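Local coordinates for Lin1840 protein (Listeria innocua serovar 6a, PDB 4ZOC) that probably hydrolyses terminal, non-reducing beta-D-glucosyl residues, releasing beta-D-glucose, as a family 3 glycoside hydrolase linked to beta-1,2-glucan metabolism, at residues E362-A367 / G529-R534; K366-G371 / T536-S541; S402-G407 / G413-G418. The protein carries 2 engineered substitutions. All coordinates share one frame; numbering follows the deposited sequence.

In the fold
The three contacts lie on the same side of the chain's centre. Contacts 1 and 2 join the same two helices, 361-374 and 532-541. Their centres are about 8 Å apart, and K366 and A367 belong to both. Contact 3 is nested in sequence between the two halves of contacts 1 and 2. It folds the long loop between strand 393-397 and helix 421-426 onto itself, with its centre about 11 Å from that of contact 1 and about 15 Å from that of contact 2. R364 NH2 reaches D417 O, and G529 pairs with I405, so helix 361-374, this loop and the start of helix 532-541 are tied together.

Contact 1: residues E362-A367 / G529-R534; sequences ESRGKA and GTEAGR
Helix 361-374 supplies R364 to a type I turn, G529 to A532, that runs directly into helix 532-541; E531 is the N-cap residue. R364 bends at chi3 (78°), which turns its guanidinium across the E531 side chain. The grip is side-on. Both NE and NH2 of R364 donate to one oxygen, E531 OE2, each at 2.7 Å. E531 OE2 lies in the guanidinium plane, and the two N-H groups meet it nearly along its C-O bond. The carboxylate stands at 90° to that plane. Both bonds are moderately bent. E531 is itself bent at chi2, and its CG packs 3.3 Å from R364 O. T530 CG2 sits over one face of the R364 guanidinium, offset toward the rim, 3.3 Å from R364 NH2, while T530 OG1 bonds to V99.

The carboxylate is shared with a second arginine. R534 NH1 gives E531 OE1 a nearly straight bond of 3.1 Å on the syn side and a weak one to OE2. This brings R364 NH2 and R534 NH1 to 3.8 Å; the E531 carboxylate, bonded to both, probably offsets the like charges. R364 NH2 also donates to D417 O, and R534 NE pairs with E427. The result is a salt-bridge network of two arginines around one buried glutamate at a helix N-terminus, joining helix 361-374 to helix 532-541.

Contact 2: residues K366-G371 / T536-S541; sequences KARAAG and TADLLS
A single salt bridge at the protein surface, R368 to D538, spans the gap between helices 361-374 and 532-541. The backbones stay well apart: the nearest CA atoms are those of R368 and D538, 9.3 Å from each other. R368 and D538 reach toward each other and share the distance. R368 CG is anti to the backbone N (chi1 -166°), and the chain runs extended from CG to NE, which brings the guanidinium to the D538 carboxylate.

D538 meets it at the edge. R368 NH2 donates to D538 OD2 at 2.9 Å with an angle of 158°, using the syn lone pair of that oxygen. R368 NE reaches the same D538 OD2 at 3.2 Å, from the syn side but somewhat out of the carboxylate plane. A weak third bond runs from R368 NH2 to D538 OD1 at 3.5 Å. The guanidinium and carboxylate planes are only 23° apart, so the two flat groups lie nearly coplanar, although the side chains as a whole cross at about a right angle. Two nitrogens on one oxygen probably limit the rotation of the guanidinium.

R368 also packs against E531 and R534, which places this bridge next to the salt-bridge network of contact 1. L539 turns its end toward helix 361-374 and touches A375. The arrangement is a side-on arginine-aspartate salt bridge between two helices of the fold, at the surface.

Contact 3: residues S402-G407 / G413-G418; sequences SPDILG and GEEKDG
E415 leaves its backbone with CG beside the N (chi1 -72°) and then runs extended (chi2 -179°), which lays its carboxylate alongside P403 and D404. L406 has CG anti to its carbonyl carbon (chi1 -56°), and its CD1 points at the chain of E414 and E415. E415 OE1 lies 3.6 Å from P403 CB, and E415 CD packs 3.4 Å from P403 O. L406 CD1 touches E414 C at 3.6 Å and E415 CG at 3.8 Å. G418 CA packs against L406 CD2, 4.4 Å away.

No direct hydrogen bond joins the two segments. The polar links across the segments go through two waters. One water donates to P403 O and to E415 O. A second donates to D404 OD1 and to E415 OE2, the latter at 2.7 Å, and accepts from L406 N. It links D404 OD1 and E415 OE2, which are 3.9 Å apart, and probably eases their repulsion. D404 OD1 also accepts from N468.

Each side has its own local folding. S402 OG accepts from D404 N in an ST turn, and D404 is the centre of an inverse gamma turn. Residues 415-417 form a short 3-10 segment. Both segments belong to the loop between strand 393-397 and helix 421-426. I405 pairs with G529, just ahead of helix 532-541, and D417 O receives R364 from helix 361-374.

Contact 1: residues E362-A367 / G529-R534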
loop_
_atom_site.group_PDB
_atom_site.type_symbol
_atom_site.label_atom_id
_atom_site.label_comp_id
_atom_site.label_asym_id
_atom_site.label_seq_id
_atom_site.Cartn_x
_atom_site.Cartn_y
_atom_site.Cartn_z
ATOM N N GLU A 362 -22.963 -21.517 31.988
ATOM C CA GLU A 362 -23.304 -21.860 30.620
ATOM C C GLU A 362 -22.596 -20.910 29.620
ATOM O O GLU A 362 -22.000 -21.358 28.638
ATOM C CB GLU A 362 -24.836 -21.781 30.414
ATOM C CG GLU A 362 -25.282 -22.523 29.178
ATOM C CD GLU A 362 -26.724 -22.274 28.818
ATOM O OE1 GLU A 362 -27.486 -21.713 29.644
ATOM O OE2 GLU A 362 -27.098 -22.634 27.687
ATOM N N SER A 363 -22.692 -19.614 29.871
ATOM C CA SER A 363 -22.062 -18.629 28.998
ATOM C C SER A 363 -20.521 -18.786 29.018
ATOM O O SER A 363 -19.890 -18.763 27.959
ATOM C CB SER A 363 -22.460 -17.213 29.353
ATOM O OG SER A 363 -23.828 -17.007 29.042
ATOM N N ARG A 364 -19.929 -18.962 30.182
ATOM C CA ARG A 364 -18.479 -19.338 30.245
ATOM C C ARG A 364 -18.081 -20.594 29.438
ATOM O O ARG A 364 -17.024 -20.545 28.758
ATOM C CB ARG A 364 -17.936 -19.449 31.684
ATOM C CG ARG A 364 -18.027 -18.101 32.431
ATOM C CD ARG A 364 -17.480 -18.196 33.848
ATOM N NE ARG A 364 -16.061 -18.164 33.756
ATOM C CZ ARG A 364 -15.206 -17.348 34.384
ATOM N NH1 ARG A 364 -15.546 -16.482 35.353
ATOM N NH2 ARG A 364 -13.975 -17.512 34.049
ATOM N N GLY A 365 -18.916 -21.649 29.444
ATOM C CA GLY A 365 -18.716 -22.826 28.597
ATOM C C GLY A 365 -18.784 -22.486 27.113
ATOM O O GLY A 365 -17.971 -22.960 26.319
ATOM N N LYS A 366 -19.704 -21.584 26.726
ATOM C CA LYS A 366 -19.765 -21.178 25.344
ATOM C C LYS A 366 -18.465 -20.426 24.905
ATOM O O LYS A 366 -17.941 -20.667 23.821
ATOM C CB LYS A 366 -20.981 -20.347 25.093
ATOM C CG LYS A 366 -22.240 -21.161 25.209
ATOM C CD LYS A 366 -23.539 -20.369 25.261
ATOM C CE LYS A 366 -24.705 -21.320 25.421
ATOM N NZ LYS A 366 -25.887 -20.486 25.716
ATOM N N ALA A 367 -18.001 -19.509 25.739
ATOM C CA ALA A 367 -16.740 -18.821 25.507
ATOM C C ALA A 367 -15.518 -19.728 25.455
ATOM O O ALA A 367 -14.664 -19.524 24.607
ATOM C CB ALA A 367 -16.538 -17.695 26.485
ATOM N N GLY A 529 -10.217 -14.508 25.515
ATOM C CA GLY A 529 -11.242 -13.938 26.430
ATOM C C GLY A 529 -11.192 -14.571 27.800
ATOM O O GLY A 529 -10.161 -15.034 28.287
ATOM N N THR A 530 -12.361 -14.562 28.436
ATOM C CA THR A 530 -12.524 -14.924 29.810
ATOM C C THR A 530 -12.018 -16.295 30.158
ATOM O O THR A 530 -11.412 -16.467 31.223
ATOM C CB THR A 530 -14.032 -14.750 30.206
ATOM O OG1 THR A 530 -14.414 -13.342 30.058
ATOM C CG2 THR A 530 -14.273 -15.224 31.629
ATOM N N GLU A 531 -12.142 -17.250 29.232
ATOM C CA GLU A 531 -11.726 -18.602 29.553
ATOM C C GLU A 531 -10.315 -18.909 29.026
ATOM O O GLU A 531 -9.945 -20.151 28.903
ATOM C CB GLU A 531 -12.754 -19.614 29.032
ATOM C CG GLU A 531 -14.077 -19.535 29.784
ATOM C CD GLU A 531 -14.006 -20.097 31.180
ATOM O OE1 GLU A 531 -13.763 -21.287 31.322
ATOM O OE2 GLU A 531 -14.282 -19.340 32.108
ATOM N N ALA A 532 -9.537 -17.863 28.685
ATOM C CA ALA A 532 -8.193 -18.030 28.050
ATOM C C ALA A 532 -7.313 -19.209 28.573
ATOM O O ALA A 532 -6.814 -20.031 27.806
ATOM C CB ALA A 532 -7.416 -16.726 28.061
ATOM N N GLY A 533 -7.100 -19.287 29.880
ATOM C CA GLY A 533 -6.195 -20.316 30.400
ATOM C C GLY A 533 -6.755 -21.710 30.268
ATOM O O GLY A 533 -5.985 -22.673 30.254
ATOM N N ARG A 534 -8.101 -21.855 30.293
ATOM C CA ARG A 534 -8.751 -23.165 30.190
ATOM C C ARG A 534 -8.714 -23.580 28.741
ATOM O O ARG A 534 -8.422 -24.714 28.437
ATOM C CB ARG A 534 -10.153 -23.155 30.645
ATOM C CG ARG A 534 -10.233 -22.772 32.094
ATOM C CD ARG A 534 -11.611 -22.986 32.685
ATOM N NE ARG A 534 -11.547 -22.814 34.147
ATOM C CZ ARG A 534 -12.338 -22.016 34.887
ATOM N NH1 ARG A 534 -13.231 -21.186 34.376
ATOM N NH2 ARG A 534 -12.188 -21.996 36.184
#

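Contact 2: residues K366-G371 / T536-S541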
loop_
_atom_site.group_PDB
_atom_site.type_symbol
_atom_site.label_atom_id
_atom_site.label_comp_id
_atom_site.label_asym_id
_atom_site.label_seq_id
_atom_site.Cartn_x
_atom_site.Cartn_y
_atom_site.Cartn_z
ATOM N N LYS A 366 -19.704 -21.584 26.726
ATOM C CA LYS A 366 -19.765 -21.178 25.344
ATOM C C LYS A 366 -18.465 -20.426 24.905
ATOM O O LYS A 366 -17.941 -20.667 23.821
ATOM C CB LYS A 366 -20.981 -20.347 25.093
ATOM C CG LYS A 366 -22.240 -21.161 25.209
ATOM C CD LYS A 366 -23.539 -20.369 25.261
ATOM C CE LYS A 366 -24.705 -21.320 25.421
ATOM N NZ LYS A 366 -25.887 -20.486 25.716
ATOM N N ALA A 367 -18.001 -19.509 25.739
ATOM C CA ALA A 367 -16.740 -18.821 25.507
ATOM C C ALA A 367 -15.518 -19.728 25.455
ATOM O O ALA A 367 -14.664 -19.524 24.607
ATOM C CB ALA A 367 -16.538 -17.695 26.485
ATOM N N ARG A 368 -15.443 -20.753 26.328
ATOM C CA ARG A 368 -14.375 -21.709 26.228
ATOM C C ARG A 368 -14.419 -22.448 24.886
ATOM O O ARG A 368 -13.372 -22.583 24.192
ATOM C CB ARG A 368 -14.446 -22.665 27.370
ATOM C CG ARG A 368 -13.255 -23.548 27.641
ATOM C CD ARG A 368 -13.785 -24.101 29.000
ATOM N NE ARG A 368 -12.980 -25.149 29.359
ATOM C CZ ARG A 368 -12.959 -25.734 30.531
ATOM N NH1 ARG A 368 -13.773 -25.388 31.510
ATOM N NH2 ARG A 368 -12.074 -26.681 30.665
ATOM N N ALA A 369 -15.613 -22.897 24.499
ATOM C CA ALA A 369 -15.813 -23.629 23.272
ATOM C C ALA A 369 -15.386 -22.738 22.099
ATOM O O ALA A 369 -14.723 -23.221 21.189
ATOM C CB ALA A 369 -17.269 -24.037 23.111
ATOM N N ALA A 370 -15.735 -21.438 22.143
ATOM C CA ALA A 370 -15.332 -20.523 21.099
ATOM C C ALA A 370 -13.811 -20.420 21.008
ATOM O O ALA A 370 -13.287 -20.387 19.899
ATOM C CB ALA A 370 -15.927 -19.133 21.252
ATOM N N GLY A 371 -13.158 -20.293 22.164
ATOM C CA GLY A 371 -11.692 -20.239 22.240
ATOM C C GLY A 371 -11.038 -21.490 21.663
ATOM O O GLY A 371 -10.045 -21.354 20.915
ATOM N N THR A 536 -6.342 -22.743 26.634
ATOM C CA THR A 536 -4.953 -23.086 26.483
ATOM C C THR A 536 -4.697 -24.508 27.064
ATOM O O THR A 536 -4.099 -25.378 26.386
ATOM C CB THR A 536 -4.069 -22.064 27.120
ATOM O OG1 THR A 536 -4.345 -20.738 26.571
ATOM C CG2 THR A 536 -2.675 -22.393 26.863
ATOM N N ALA A 537 -5.115 -24.725 28.302
ATOM C CA ALA A 537 -4.881 -26.045 28.951
ATOM C C ALA A 537 -5.559 -27.193 28.193
ATOM O O ALA A 537 -4.943 -28.276 27.972
ATOM C CB ALA A 537 -5.356 -25.986 30.394
ATOM N N ASP A 538 -6.800 -26.987 27.770
ATOM C CA ASP A 538 -7.528 -28.009 27.021
ATOM C C ASP A 538 -6.888 -28.342 25.665
ATOM O O ASP A 538 -6.788 -29.512 25.324
ATOM C CB ASP A 538 -8.954 -27.627 26.804
ATOM C CG ASP A 538 -9.780 -27.658 28.102
ATOM O OD1 ASP A 538 -9.302 -28.110 29.175
ATOM O OD2 ASP A 538 -10.903 -27.185 28.042
ATOM N N LEU A 539 -6.385 -27.329 24.950
ATOM C CA LEU A 539 -5.774 -27.615 23.703
ATOM C C LEU A 539 -4.434 -28.315 23.922
ATOM O O LEU A 539 -4.109 -29.235 23.180
ATOM C CB LEU A 539 -5.568 -26.350 22.905
ATOM C CG LEU A 539 -6.906 -25.801 22.401
ATOM C CD1 LEU A 539 -6.665 -24.375 21.975
ATOM C CD2 LEU A 539 -7.466 -26.543 21.234
ATOM N N LEU A 540 -3.650 -27.866 24.883
ATOM C CA LEU A 540 -2.323 -28.479 25.161
ATOM C C LEU A 540 -2.425 -29.939 25.596
ATOM O O LEU A 540 -1.537 -30.717 25.319
ATOM C CB LEU A 540 -1.569 -27.704 26.261
ATOM C CG LEU A 540 -1.130 -26.308 25.845
ATOM C CD1 LEU A 540 -0.467 -25.618 27.032
ATOM C CD2 LEU A 540 -0.179 -26.394 24.657
ATOM N N SER A 541 -3.456 -30.222 26.385
ATOM C CA SER A 541 -3.637 -31.535 26.977
ATOM C C SER A 541 -4.327 -32.519 26.036
ATOM O O SER A 541 -4.305 -33.731 26.296
ATOM C CB SER A 541 -4.435 -31.408 28.297
ATOM O OG SER A 541 -5.811 -31.395 27.956
#

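Contact 3: residues S402-G407 / G413-G418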
loop_
_atom_site.group_PDB
_atom_site.type_symbol
_atom_site.label_atom_id
_atom_site.label_comp_id
_atom_site.label_asym_id
_atom_site.label_seq_id
_atom_site.Cartn_x
_atom_site.Cartn_y
_atom_site.Cartn_z
ATOM N N SER A 402 0.257 -13.181 33.210
ATOM C CA SER A 402 -0.414 -11.916 32.890
ATOM C C SER A 402 -1.931 -12.120 32.832
ATOM O O SER A 402 -2.410 -13.026 32.137
ATOM C CB SER A 402 0.040 -11.348 31.563
ATOM O OG SER A 402 -0.696 -10.217 31.206
ATOM N N PRO A 403 -2.683 -11.194 33.472
ATOM C CA PRO A 403 -4.145 -11.242 33.330
ATOM C C PRO A 403 -4.685 -10.614 32.043
ATOM O O PRO A 403 -5.909 -10.666 31.790
ATOM C CB PRO A 403 -4.668 -10.442 34.535
ATOM C CG PRO A 403 -3.505 -9.560 34.911
ATOM C CD PRO A 403 -2.234 -10.209 34.460
ATOM N N ASP A 404 -3.787 -10.043 31.222
ATOM C CA ASP A 404 -4.177 -9.355 29.982
ATOM C C ASP A 404 -4.395 -10.365 28.835
ATOM O O ASP A 404 -3.606 -10.464 27.855
ATOM C CB ASP A 404 -3.155 -8.304 29.635
ATOM C CG ASP A 404 -3.571 -7.413 28.460
ATOM O OD1 ASP A 404 -4.734 -7.459 27.974
ATOM O OD2 ASP A 404 -2.677 -6.686 28.001
ATOM N N ILE A 405 -5.470 -11.097 28.951
ATOM C CA ILE A 405 -5.870 -12.140 27.939
ATOM C C ILE A 405 -7.283 -11.987 27.416
ATOM O O ILE A 405 -7.721 -12.842 26.649
ATOM C CB ILE A 405 -5.684 -13.627 28.439
ATOM C CG1 ILE A 405 -6.110 -13.803 29.881
ATOM C CG2 ILE A 405 -4.188 -14.013 28.346
ATOM C CD1 ILE A 405 -7.575 -13.561 30.134
ATOM N N LEU A 406 -7.948 -10.859 27.738
ATOM C CA LEU A 406 -9.350 -10.634 27.328
ATOM C C LEU A 406 -9.434 -9.954 26.002
ATOM O O LEU A 406 -10.487 -10.013 25.372
ATOM C CB LEU A 406 -10.130 -9.804 28.334
ATOM C CG LEU A 406 -10.167 -10.364 29.804
ATOM C CD1 LEU A 406 -10.991 -9.450 30.689
ATOM C CD2 LEU A 406 -10.667 -11.764 29.822
ATOM N N GLY A 407 -8.344 -9.375 25.537
ATOM C CA GLY A 407 -8.297 -8.685 24.247
ATOM C C GLY A 407 -8.596 -7.250 24.294
ATOM O O GLY A 407 -9.182 -6.765 25.222
ATOM N N GLY A 413 -15.738 -6.215 30.262
ATOM C CA GLY A 413 -15.266 -7.439 30.873
ATOM C C GLY A 413 -14.151 -7.164 31.873
ATOM O O GLY A 413 -13.350 -6.204 31.720
ATOM N N GLU A 414 -14.101 -7.976 32.897
ATOM C CA GLU A 414 -13.158 -7.769 34.004
ATOM C C GLU A 414 -12.070 -8.859 34.042
ATOM O O GLU A 414 -12.325 -10.082 34.034
ATOM C CB GLU A 414 -13.886 -7.706 35.360
ATOM C CG GLU A 414 -15.015 -6.663 35.378
ATOM C CD GLU A 414 -15.778 -6.670 36.664
ATOM O OE1 GLU A 414 -15.147 -6.316 37.683
ATOM O OE2 GLU A 414 -16.992 -7.048 36.661
ATOM N N GLU A 415 -10.833 -8.401 34.204
ATOM C CA GLU A 415 -9.728 -9.324 34.293
ATOM C C GLU A 415 -9.789 -10.306 35.500
ATOM O O GLU A 415 -9.393 -11.455 35.379
ATOM C CB GLU A 415 -8.366 -8.599 34.190
ATOM C CG GLU A 415 -8.123 -8.116 32.772
ATOM C CD GLU A 415 -6.814 -7.433 32.565
ATOM O OE1 GLU A 415 -6.095 -7.281 33.556
ATOM O OE2 GLU A 415 -6.523 -6.988 31.403
ATOM N N LYS A 416 -10.386 -9.882 36.593
ATOM C CA LYS A 416 -10.457 -10.704 37.790
ATOM C C LYS A 416 -11.265 -11.960 37.574
ATOM O O LYS A 416 -11.045 -13.016 38.228
ATOM C CB LYS A 416 -10.987 -9.871 38.964
ATOM C CG LYS A 416 -12.439 -9.434 38.814
ATOM C CD LYS A 416 -12.932 -8.809 40.119
ATOM C CE LYS A 416 -14.328 -8.222 39.993
ATOM N NZ LYS A 416 -15.302 -9.241 39.524
ATOM N N ASP A 417 -12.179 -11.886 36.589
ATOM C CA ASP A 417 -13.017 -13.032 36.185
ATOM C C ASP A 417 -12.407 -13.925 35.108
ATOM O O ASP A 417 -12.964 -14.982 34.813
ATOM C CB ASP A 417 -14.374 -12.558 35.606
ATOM C CG ASP A 417 -15.189 -11.646 36.511
ATOM O OD1 ASP A 417 -15.319 -11.900 37.695
ATOM O OD2 ASP A 417 -15.792 -10.658 35.976
ATOM N N GLY A 418 -11.299 -13.503 34.499
ATOM C CA GLY A 418 -10.636 -14.228 33.455
ATOM C C GLY A 418 -9.750 -15.300 34.087
ATOM O O GLY A 418 -9.322 -15.211 35.245
HETATM O O HOH W 1 -7.662 -12.414 33.456
HETATM O O HOH W 2 -7.215 -8.080 29.018
#